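Local structure of CRISPR/cas2 protein (Pyrococcus horikoshii OT3, 6K2E) at residues A[29-32]-A[33-37]; A[74-77]-A[78-82]; A[21-24]-A[25-29]. The protein probably works as a dimer in CRISPR adaptation, where Cas2 proteins take part in acquiring new spacers, and may also bind RNA. All coordinates share one frame; numbering follows the deposited sequence.

Interaction 1 (A[29-32]-A[33-37]); sequences FWRQ and NSVFE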
ATOM      1  N   PHE A  29       5.776  -7.655  -8.854  1.00 25.92           N
ATOM      2  CA  PHE A  29       5.257  -8.885  -8.271  1.00 29.58           C
ATOM      3  C   PHE A  29       3.895  -8.579  -7.676  1.00 29.31           C
ATOM      4  O   PHE A  29       3.752  -7.664  -6.864  1.00 32.70           O
ATOM      5  CB  PHE A  29       6.246  -9.419  -7.219  1.00 27.99           C
ATOM      6  CG  PHE A  29       5.660 -10.399  -6.217  1.00 45.60           C
ATOM      7  CD1 PHE A  29       5.305  -9.972  -4.918  1.00 42.71           C
ATOM      8  CD2 PHE A  29       5.529 -11.759  -6.531  1.00 49.11           C
ATOM      9  CE1 PHE A  29       4.784 -10.874  -3.974  1.00 43.06           C
ATOM     10  CE2 PHE A  29       5.009 -12.674  -5.586  1.00 50.82           C
ATOM     11  CZ  PHE A  29       4.636 -12.229  -4.312  1.00 50.72           C
ATOM     12  N   TRP A  30       2.896  -9.327  -8.095  1.00 33.12           N
ATOM     13  CA  TRP A  30       1.562  -9.184  -7.529  1.00 28.75           C
ATOM     14  C   TRP A  30       1.526  -9.759  -6.122  1.00 30.51           C
ATOM     15  O   TRP A  30       1.680 -10.972  -5.935  1.00 34.41           O
ATOM     16  CB  TRP A  30       0.558  -9.882  -8.430  1.00 31.14           C
ATOM     17  CG  TRP A  30      -0.811  -9.655  -8.039  1.00 29.52           C
ATOM     18  CD1 TRP A  30      -1.297  -8.594  -7.347  1.00 29.45           C
ATOM     19  CD2 TRP A  30      -1.903 -10.502  -8.307  1.00 37.98           C
ATOM     20  NE1 TRP A  30      -2.634  -8.718  -7.164  1.00 27.22           N
ATOM     21  CE2 TRP A  30      -3.039  -9.889  -7.749  1.00 40.83           C
ATOM     22  CE3 TRP A  30      -2.046 -11.724  -8.977  1.00 41.41           C
ATOM     23  CZ2 TRP A  30      -4.300 -10.455  -7.841  1.00 43.62           C
ATOM     24  CZ3 TRP A  30      -3.317 -12.290  -9.062  1.00 35.81           C
ATOM     25  CH2 TRP A  30      -4.418 -11.655  -8.499  1.00 38.79           C
ATOM     26  N   ARG A  31       1.358  -8.884  -5.129  1.00 26.90           N
ATOM     27  CA  ARG A  31       1.251  -9.326  -3.742  1.00 29.41           C
ATOM     28  C   ARG A  31      -0.149  -9.837  -3.439  1.00 30.34           C
ATOM     29  O   ARG A  31      -0.355 -11.030  -3.196  1.00 30.85           O
ATOM     30  CB  ARG A  31       1.619  -8.164  -2.801  1.00 29.47           C
ATOM     31  CG  ARG A  31       1.292  -8.340  -1.318  1.00 22.54           C
ATOM     32  CD  ARG A  31       2.030  -9.516  -0.736  1.00 28.06           C
ATOM     33  NE  ARG A  31       3.443  -9.233  -0.557  1.00 25.90           N
ATOM     34  CZ  ARG A  31       4.331 -10.134  -0.168  1.00 26.32           C
ATOM     35  NH1 ARG A  31       3.945 -11.381   0.075  1.00 25.47           N
ATOM     36  NH2 ARG A  31       5.598  -9.782  -0.014  1.00 28.46           N
ATOM     37  N   GLN A  32      -1.121  -8.937  -3.484  1.00 28.35           N
ATOM     38  CA  GLN A  32      -2.512  -9.233  -3.242  1.00 24.18           C
ATOM     39  C   GLN A  32      -3.287  -8.091  -3.891  1.00 27.45           C
ATOM     40  O   GLN A  32      -2.685  -7.166  -4.400  1.00 34.57           O
ATOM     41  CB  GLN A  32      -2.752  -9.332  -1.732  1.00 33.25           C
ATOM     42  CG  GLN A  32      -3.748 -10.317  -1.326  1.00 35.70           C
ATOM     43  CD  GLN A  32      -3.683 -10.624   0.132  1.00 33.47           C
ATOM     44  OE1 GLN A  32      -4.635 -10.368   0.862  1.00 43.85           O
ATOM     45  NE2 GLN A  32      -2.545 -11.171   0.582  1.00 30.45           N
ATOM     46  N   ASN A  33      -4.579  -8.041  -3.566  1.00 26.44           N
ATOM     47  CA  ASN A  33      -5.680  -7.534  -4.378  1.00 28.39           C
ATOM     48  C   ASN A  33      -5.339  -6.407  -5.350  1.00 28.36           C
ATOM     49  O   ASN A  33      -5.471  -6.538  -6.575  1.00 26.69           O
ATOM     50  CB  ASN A  33      -6.773  -7.042  -3.414  1.00 34.13           C
ATOM     51  CG  ASN A  33      -6.992  -7.991  -2.233  1.00 34.84           C
ATOM     52  OD1 ASN A  33      -6.345  -7.855  -1.193  1.00 39.80           O
ATOM     53  ND2 ASN A  33      -7.896  -8.956  -2.391  1.00 38.26           N
ATOM     54  N   SER A  34      -4.802  -5.330  -4.824  1.00 29.31           N
ATOM     55  CA  SER A  34      -4.457  -4.206  -5.674  1.00 22.95           C
ATOM     56  C   SER A  34      -3.091  -3.642  -5.281  1.00 22.92           C
ATOM     57  O   SER A  34      -2.786  -2.473  -5.555  1.00 19.04           O
ATOM     58  CB  SER A  34      -5.584  -3.175  -5.618  1.00 18.87           C
ATOM     59  OG  SER A  34      -5.102  -1.862  -5.763  1.00 30.24           O
ATOM     60  N   VAL A  35      -2.251  -4.490  -4.683  1.00 20.49           N
ATOM     61  CA  VAL A  35      -0.926  -4.136  -4.192  1.00 23.62           C
ATOM     62  C   VAL A  35       0.107  -4.905  -5.012  1.00 23.69           C
ATOM     63  O   VAL A  35       0.007  -6.129  -5.163  1.00 25.60           O
ATOM     64  CB  VAL A  35      -0.775  -4.440  -2.696  1.00 23.37           C
ATOM     65  CG1 VAL A  35       0.665  -4.156  -2.251  1.00 20.88           C
ATOM     66  CG2 VAL A  35      -1.779  -3.603  -1.888  1.00 13.53           C
ATOM     67  N   PHE A  36       1.045  -4.171  -5.606  1.00 21.43           N
ATOM     68  CA  PHE A  36       2.180  -4.736  -6.320  1.00 22.42           C
ATOM     69  C   PHE A  36       3.481  -4.259  -5.684  1.00 22.76           C
ATOM     70  O   PHE A  36       3.570  -3.132  -5.184  1.00 24.92           O
ATOM     71  CB  PHE A  36       2.168  -4.322  -7.783  1.00 24.41           C
ATOM     72  CG  PHE A  36       1.174  -5.061  -8.624  1.00 27.37           C
ATOM     73  CD1 PHE A  36      -0.166  -4.695  -8.631  1.00 27.03           C
ATOM     74  CD2 PHE A  36       1.587  -6.110  -9.433  1.00 27.77           C
ATOM     75  CE1 PHE A  36      -1.080  -5.387  -9.424  1.00 30.33           C
ATOM     76  CE2 PHE A  36       0.685  -6.800 -10.217  1.00 28.00           C
ATOM     77  CZ  PHE A  36      -0.640  -6.447 -10.213  1.00 26.67           C
ATOM     78  N   GLU A  37       4.520  -5.083  -5.755  1.00 22.57           N
ATOM     79  CA  GLU A  37       5.798  -4.643  -5.212  1.00 23.47           C
ATOM     80  C   GLU A  37       6.947  -5.299  -5.961  1.00 22.40           C
ATOM     81  O   GLU A  37       6.757  -6.255  -6.712  1.00 21.20           O
ATOM     82  CB  GLU A  37       5.900  -4.922  -3.704  1.00 24.00           C
ATOM     83  CG  GLU A  37       5.572  -6.340  -3.302  1.00 24.09           C
ATOM     84  CD  GLU A  37       5.610  -6.553  -1.803  1.00 24.52           C
ATOM     85  OE1 GLU A  37       6.643  -6.249  -1.175  1.00 26.35           O
ATOM     86  OE2 GLU A  37       4.610  -7.047  -1.255  1.00 25.16           O
TER

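Interaction 2 (A[74-77]-A[78-82]); sequences LHVV and GRDKS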
ATOM      1  N   LEU A  74       6.521  -7.506   6.357  1.00 26.47           N
ATOM      2  CA  LEU A  74       5.100  -7.399   6.055  1.00 19.61           C
ATOM      3  C   LEU A  74       4.356  -8.409   6.914  1.00 23.10           C
ATOM      4  O   LEU A  74       4.676  -9.603   6.901  1.00 23.54           O
ATOM      5  CB  LEU A  74       4.786  -7.649   4.570  1.00 21.18           C
ATOM      6  CG  LEU A  74       3.324  -7.995   4.208  1.00 21.59           C
ATOM      7  CD1 LEU A  74       2.357  -6.795   4.306  1.00 16.14           C
ATOM      8  CD2 LEU A  74       3.231  -8.628   2.829  1.00 22.18           C
ATOM      9  N   HIS A  75       3.377  -7.929   7.668  1.00 21.14           N
ATOM     10  CA  HIS A  75       2.462  -8.788   8.389  1.00 18.41           C
ATOM     11  C   HIS A  75       1.070  -8.621   7.797  1.00 24.49           C
ATOM     12  O   HIS A  75       0.616  -7.491   7.576  1.00 20.17           O
ATOM     13  CB  HIS A  75       2.456  -8.468   9.883  1.00 21.49           C
ATOM     14  CG  HIS A  75       1.500  -9.309  10.672  1.00 28.28           C
ATOM     15  ND1 HIS A  75       1.653 -10.671  10.822  1.00 28.72           N
ATOM     16  CD2 HIS A  75       0.364  -8.984  11.333  1.00 26.89           C
ATOM     17  CE1 HIS A  75       0.665 -11.142  11.561  1.00 32.59           C
ATOM     18  NE2 HIS A  75      -0.126 -10.136  11.890  1.00 29.22           N
ATOM     19  N   VAL A  76       0.391  -9.742   7.571  1.00 25.66           N
ATOM     20  CA  VAL A  76      -0.943  -9.766   6.988  1.00 24.76           C
ATOM     21  C   VAL A  76      -1.922 -10.168   8.080  1.00 28.94           C
ATOM     22  O   VAL A  76      -1.711 -11.175   8.774  1.00 28.64           O
ATOM     23  CB  VAL A  76      -1.044 -10.754   5.805  1.00 27.50           C
ATOM     24  CG1 VAL A  76      -2.437 -10.672   5.144  1.00 28.51           C
ATOM     25  CG2 VAL A  76       0.063 -10.562   4.786  1.00 18.68           C
ATOM     26  N   VAL A  77      -2.970  -9.362   8.256  1.00 23.98           N
ATOM     27  CA  VAL A  77      -4.121  -9.712   9.079  1.00 20.24           C
ATOM     28  C   VAL A  77      -5.232 -10.182   8.149  1.00 27.67           C
ATOM     29  O   VAL A  77      -5.507  -9.543   7.122  1.00 28.92           O
ATOM     30  CB  VAL A  77      -4.578  -8.523   9.935  1.00 21.28           C
ATOM     31  CG1 VAL A  77      -5.720  -8.933  10.855  1.00 25.16           C
ATOM     32  CG2 VAL A  77      -3.415  -8.012  10.747  1.00 24.89           C
ATOM     33  N   GLY A  78      -5.844 -11.314   8.477  1.00 24.20           N
ATOM     34  CA  GLY A  78      -6.893 -11.851   7.643  1.00 20.45           C
ATOM     35  C   GLY A  78      -6.383 -12.825   6.611  1.00 24.02           C
ATOM     36  O   GLY A  78      -5.438 -13.565   6.885  1.00 26.58           O
ATOM     37  N   ARG A  79      -6.978 -12.812   5.417  1.00 32.25           N
ATOM     38  CA  ARG A  79      -6.628 -13.772   4.375  1.00 33.52           C
ATOM     39  C   ARG A  79      -5.295 -13.415   3.727  1.00 31.22           C
ATOM     40  O   ARG A  79      -5.103 -12.293   3.251  1.00 31.64           O
ATOM     41  CB  ARG A  79      -7.740 -13.840   3.320  1.00 35.10           C
ATOM     42  CG  ARG A  79      -7.384 -14.653   2.077  1.00 43.36           C
ATOM     43  CD  ARG A  79      -7.760 -16.162   2.162  1.00 47.10           C
ATOM     44  NE  ARG A  79      -7.964 -16.733   0.821  1.00 55.71           N
ATOM     45  CZ  ARG A  79      -7.174 -17.633   0.216  1.00 58.12           C
ATOM     46  NH1 ARG A  79      -6.076 -18.123   0.798  1.00 43.79           N
ATOM     47  NH2 ARG A  79      -7.489 -18.042  -1.007  1.00 61.46           N
ATOM     48  N   ASP A  80      -4.376 -14.380   3.715  1.00 32.52           N
ATOM     49  CA  ASP A  80      -3.125 -14.278   2.968  1.00 33.00           C
ATOM     50  C   ASP A  80      -3.247 -15.120   1.708  1.00 34.40           C
ATOM     51  O   ASP A  80      -3.173 -16.347   1.770  1.00 39.00           O
ATOM     52  CB  ASP A  80      -1.951 -14.763   3.810  1.00 31.97           C
ATOM     53  CG  ASP A  80      -0.628 -14.183   3.365  1.00 37.44           C
ATOM     54  OD1 ASP A  80      -0.471 -13.884   2.165  1.00 42.00           O
ATOM     55  OD2 ASP A  80       0.270 -14.029   4.224  1.00 36.28           O
ATOM     56  N   LYS A  81      -3.428 -14.454   0.569  1.00 41.82           N
ATOM     57  CA  LYS A  81      -3.509 -15.111  -0.733  1.00 43.30           C
ATOM     58  C   LYS A  81      -2.150 -15.591  -1.246  1.00 39.17           C
ATOM     59  O   LYS A  81      -2.102 -16.330  -2.231  1.00 53.37           O
ATOM     60  CB  LYS A  81      -4.212 -14.196  -1.730  1.00 39.42           C
ATOM     61  CG  LYS A  81      -5.727 -14.170  -1.521  1.00 46.88           C
ATOM     62  CD  LYS A  81      -6.342 -12.764  -1.541  1.00 50.42           C
ATOM     63  CE  LYS A  81      -7.847 -12.749  -1.302  1.00 51.48           C
ATOM     64  NZ  LYS A  81      -8.602 -12.020  -2.375  1.00 63.96           N
ATOM     65  N   SER A  82      -1.053 -15.147  -0.649  1.00 44.28           N
ATOM     66  CA  SER A  82       0.286 -15.518  -1.105  1.00 49.28           C
ATOM     67  C   SER A  82       0.636 -16.929  -0.594  1.00 54.93           C
ATOM     68  O   SER A  82       0.464 -17.211   0.592  1.00 51.88           O
ATOM     69  CB  SER A  82       1.320 -14.509  -0.597  1.00 49.71           C
ATOM     70  OG  SER A  82       1.357 -13.347  -1.422  1.00 48.88           O
TER

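Interaction 3 (A[21-24]-A[25-29]); sequences HKLL and KTYLF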
ATOM      1  N   HIS A  21      -3.879  -3.468 -13.887  1.00 26.01           N
ATOM      2  CA  HIS A  21      -3.338  -4.700 -13.309  1.00 27.80           C
ATOM      3  C   HIS A  21      -2.376  -5.416 -14.256  1.00 27.33           C
ATOM      4  O   HIS A  21      -1.323  -5.897 -13.815  1.00 28.03           O
ATOM      5  CB  HIS A  21      -4.485  -5.630 -12.906  1.00 29.27           C
ATOM      6  CG  HIS A  21      -4.045  -6.879 -12.200  1.00 33.55           C
ATOM      7  ND1 HIS A  21      -3.768  -8.059 -12.869  1.00 33.71           N
ATOM      8  CD2 HIS A  21      -3.855  -7.138 -10.882  1.00 30.29           C
ATOM      9  CE1 HIS A  21      -3.410  -8.984 -11.994  1.00 39.73           C
ATOM     10  NE2 HIS A  21      -3.448  -8.449 -10.782  1.00 37.03           N
ATOM     11  N   LYS A  22      -2.693  -5.461 -15.558  1.00 30.78           N
ATOM     12  CA  LYS A  22      -1.816  -6.135 -16.519  1.00 27.95           C
ATOM     13  C   LYS A  22      -0.512  -5.369 -16.695  1.00 26.78           C
ATOM     14  O   LYS A  22       0.569  -5.974 -16.759  1.00 27.72           O
ATOM     15  CB  LYS A  22      -2.522  -6.295 -17.874  1.00 26.28           C
ATOM     16  CG  LYS A  22      -3.515  -7.451 -17.935  1.00 33.41           C
ATOM     17  CD  LYS A  22      -3.945  -7.764 -19.366  1.00 42.72           C
ATOM     18  CE  LYS A  22      -4.974  -8.906 -19.408  1.00 51.45           C
ATOM     19  NZ  LYS A  22      -4.648 -10.026 -18.472  1.00 55.24           N
ATOM     20  N   LEU A  23      -0.603  -4.036 -16.686  1.00 25.32           N
ATOM     21  CA  LEU A  23       0.573  -3.184 -16.791  1.00 25.56           C
ATOM     22  C   LEU A  23       1.484  -3.343 -15.579  1.00 30.75           C
ATOM     23  O   LEU A  23       2.709  -3.500 -15.743  1.00 32.98           O
ATOM     24  CB  LEU A  23       0.127  -1.734 -16.956  1.00 23.75           C
ATOM     25  CG  LEU A  23       1.223  -0.683 -16.911  1.00 32.42           C
ATOM     26  CD1 LEU A  23       2.213  -0.895 -18.053  1.00 28.44           C
ATOM     27  CD2 LEU A  23       0.642   0.738 -16.912  1.00 26.73           C
ATOM     28  N   LEU A  24       0.898  -3.385 -14.363  1.00 30.62           N
ATOM     29  CA  LEU A  24       1.709  -3.579 -13.167  1.00 27.44           C
ATOM     30  C   LEU A  24       2.292  -4.986 -13.066  1.00 28.14           C
ATOM     31  O   LEU A  24       3.309  -5.157 -12.386  1.00 28.66           O
ATOM     32  CB  LEU A  24       0.894  -3.270 -11.922  1.00 25.27           C
ATOM     33  CG  LEU A  24       0.636  -1.795 -11.634  1.00 24.93           C
ATOM     34  CD1 LEU A  24      -0.480  -1.583 -10.602  1.00 19.71           C
ATOM     35  CD2 LEU A  24       1.920  -1.118 -11.196  1.00 24.94           C
ATOM     36  N   LYS A  25       1.692  -5.992 -13.727  1.00 28.34           N
ATOM     37  CA  LYS A  25       2.247  -7.348 -13.662  1.00 31.69           C
ATOM     38  C   LYS A  25       3.446  -7.533 -14.593  1.00 31.58           C
ATOM     39  O   LYS A  25       4.282  -8.408 -14.352  1.00 31.71           O
ATOM     40  CB  LYS A  25       1.155  -8.394 -13.959  1.00 31.61           C
ATOM     41  CG  LYS A  25       1.558  -9.907 -13.745  1.00 43.85           C
ATOM     42  CD  LYS A  25       0.837 -10.633 -12.553  1.00 41.71           C
ATOM     43  CE  LYS A  25       1.645 -11.868 -12.021  1.00 44.59           C
ATOM     44  NZ  LYS A  25       2.590 -11.621 -10.848  1.00 41.14           N
ATOM     45  N   THR A  26       3.569  -6.703 -15.632  1.00 28.00           N
ATOM     46  CA  THR A  26       4.787  -6.687 -16.437  1.00 26.13           C
ATOM     47  C   THR A  26       6.014  -6.268 -15.616  1.00 31.17           C
ATOM     48  O   THR A  26       7.096  -6.829 -15.809  1.00 32.47           O
ATOM     49  CB  THR A  26       4.604  -5.831 -17.709  1.00 28.96           C
ATOM     50  OG1 THR A  26       4.172  -4.515 -17.378  1.00 38.16           O
ATOM     51  CG2 THR A  26       3.558  -6.473 -18.564  1.00 21.94           C
ATOM     52  N   TYR A  27       5.880  -5.273 -14.719  1.00 30.80           N
ATOM     53  CA  TYR A  27       7.057  -4.778 -14.008  1.00 26.80           C
ATOM     54  C   TYR A  27       7.222  -5.377 -12.627  1.00 24.82           C
ATOM     55  O   TYR A  27       8.357  -5.464 -12.154  1.00 31.06           O
ATOM     56  CB  TYR A  27       7.015  -3.254 -13.845  1.00 25.93           C
ATOM     57  CG  TYR A  27       7.034  -2.459 -15.119  1.00 27.92           C
ATOM     58  CD1 TYR A  27       5.863  -2.263 -15.837  1.00 30.13           C
ATOM     59  CD2 TYR A  27       8.214  -1.894 -15.607  1.00 31.46           C
ATOM     60  CE1 TYR A  27       5.848  -1.541 -16.999  1.00 28.98           C
ATOM     61  CE2 TYR A  27       8.212  -1.160 -16.787  1.00 32.09           C
ATOM     62  CZ  TYR A  27       7.013  -0.996 -17.475  1.00 32.70           C
ATOM     63  OH  TYR A  27       6.927  -0.286 -18.644  1.00 37.18           O
ATOM     64  N   LEU A  28       6.139  -5.749 -11.940  1.00 25.09           N
ATOM     65  CA  LEU A  28       6.211  -5.970 -10.498  1.00 26.01           C
ATOM     66  C   LEU A  28       5.563  -7.289 -10.108  1.00 24.82           C
ATOM     67  O   LEU A  28       4.846  -7.918 -10.884  1.00 31.30           O
ATOM     68  CB  LEU A  28       5.549  -4.809  -9.731  1.00 24.57           C
ATOM     69  CG  LEU A  28       6.291  -3.468  -9.841  1.00 27.03           C
ATOM     70  CD1 LEU A  28       5.483  -2.284  -9.329  1.00 23.58           C
ATOM     71  CD2 LEU A  28       7.612  -3.582  -9.117  1.00 22.85           C
ATOM     72  N   PHE A  29       5.776  -7.655  -8.854  1.00 25.92           N
ATOM     73  CA  PHE A  29       5.257  -8.885  -8.271  1.00 29.58           C
ATOM     74  C   PHE A  29       3.895  -8.579  -7.676  1.00 29.31           C
ATOM     75  O   PHE A  29       3.752  -7.664  -6.864  1.00 32.70           O
ATOM     76  CB  PHE A  29       6.246  -9.419  -7.219  1.00 27.99           C
ATOM     77  CG  PHE A  29       5.660 -10.399  -6.217  1.00 45.60           C
ATOM     78  CD1 PHE A  29       5.305  -9.972  -4.918  1.00 42.71           C
ATOM     79  CD2 PHE A  29       5.529 -11.759  -6.531  1.00 49.11           C
ATOM     80  CE1 PHE A  29       4.784 -10.874  -3.974  1.00 43.06           C
ATOM     81  CE2 PHE A  29       5.009 -12.674  -5.586  1.00 50.82           C
ATOM     82  CZ  PHE A  29       4.636 -12.229  -4.312  1.00 50.72           C
TER

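Interaction 1 (A[29-32]-A[33-37])
Arg31 and Glu37 form a salt bridge on one face of a tight beta hairpin. NE of Arg31 gives its hydrogen to OE2 of Glu37 at 2.6 Å, with an N-H...O angle of 163°. The oxygen lies close to the guanidinium plane. The arginine, however, reaches OE2 on the anti side and out of the carboxylate plane. NH2 of Arg31 adds a weak second bond to the same OE2 at 3.2 Å. Bends at chi2 and chi3 fold the arginine over to the carboxylate. In Glu37, chi1 of 51° sets CG between the backbone N and carbonyl carbon, and the rest of the chain runs out straight. Its carboxylate has other partners too: OE1 bonds to Tyr5, and OE2 to Tyr65 of the second subunit. The Phe29 ring edge lies over the guanidinium, with CE1 above its centre. With an alanine in place of Arg31, the carboxylate of Glu37 would probably lose its charge partner within the hairpin, and the Phe29 edge its guanidinium neighbour.

The opposite face holds an offset stack. The five-membered ring of Trp30 and the Phe36 ring have centroids 4.6 Å apart and planes at 22°. CD1 of Trp30 sits over the Phe36 ring, displaced toward its rim, and CB of Trp30 touches CE2 of Phe36 at 3.6 Å. His21 meets both rings edge-to-face.

Backbone bonds close the hairpin. Phe29 and Glu37 bond in both directions, and Val35 N donates to Gln32 O at 2.7 Å. Val35 O takes Arg31 N at 3.1 Å and, weakly, Gln32 N. Two residues, Arg31 and Gln32, stand opposite the single Val35, and this extra residue is a classic beta bulge in the hairpin at one end of this chain's sheet, in the ferredoxin-like Cas2 fold.

Interaction 2 (A[74-77]-A[78-82])
The first torsions of Val76 and Asp80 bring their side chains together. In Val76, chi1 of -176° places CG1 beside the carbonyl carbon and CG2 beside the backbone N. Each methyl has its own partner. CG1 reaches the backbone O of Arg79 at 3.6 Å, and CG2 reaches OD2 of Asp80 at 3.5 Å. In Asp80, chi1 of -156° turns the carboxylate back to the valine. The two side chains cross at about a right angle. These are van der Waals contacts between methyls and oxygens, and no hydrogen bond joins 74-77 to 78-82.

The other carboxylate oxygen is engaged locally. OD1 of Asp80 accepts from Ser82 N at 3.1 Å, an Asx turn. The N-H comes from the anti side, out of the carboxylate plane. This bond is likely to limit the rotation of the carboxylate, with OD2 on the side of Val76.

Gly78 suits the bend: its phi is positive, and a CB here would collide with Val77 O.

The contact lies at the surface, where strand 73-78 ends and a loop folds back beside it. Residues 74-77 pair antiparallel with a strand of the second subunit, so the beta pairing extends from one subunit to the other. Val76 packs on Leu63 of that subunit, and His75 NE2 is hydrogen-bonded to Glu49 of that subunit. Within the chain, Asp80 and Lys81 touch Gln32, and Ser82 touches Arg31, both on strand 29-32.

Interaction 3 (A[21-24]-A[25-29])
Leu23 and Tyr27 pack one turn apart in helix 17-27, the first helix of the ferredoxin-like Cas2 fold. CD1 of Leu23 meets CE1 of Tyr27 at 3.8 Å. Tyr27 CG lies anti to the carbonyl carbon, chi1 -63°, which brings CE1 to Leu23. Leu23 O lies at the edge of the tyrosine ring, near its plane. Leu24 and Leu28 repeat this spacing, with CD2 of Leu24 and CD1 of Leu28 4.2 Å apart.

These residues form the packed side. Leu24 and Leu28 lie against strands 3-11 and 35-41, and Leu23 against helix 42-55. The hydroxyl of Tyr27 bonds to Glu47 and Arg51 of that second helix.

The solvent side is looser. Lys22 and Lys25 are exposed, and the Lys25 chain, bent at chi2 and chi4, runs off from 21-24. Thr26, also exposed, folds back on the backbone, with CG2 3.5 Å from Lys22 O. Its OG1 is modelled so near Leu23 O that the exact distance is doubtful. Thr26 N donates to Lys22 O at 3.3 Å, while the bonds of Lys25 N to His21 O and Lys22 O are weak. Leu28 N donates to Leu24 O at 2.9 Å.

From the N terminus, interaction 3 comes first, along helix 17-27 and the step out of it. Interaction 1 begins at Phe29, the residue it shares with interaction 3, and closes the short turn between strands 29-32 and 35-41. Interaction 2 comes much later, where the chain folds back after strand 73-78. Interactions 3 and 1 join at Phe29, interaction 2 follows separately, and none nests in or crosses another. His21 and Leu24 tie the helix of interaction 3 to the hairpin of interaction 1. Residues 79-82 of interaction 2 touch Arg31, Gln32 and Asn33 of the same hairpin. Interactions 2 and 3 do not touch. Interactions 1 and 2 both reach the second subunit.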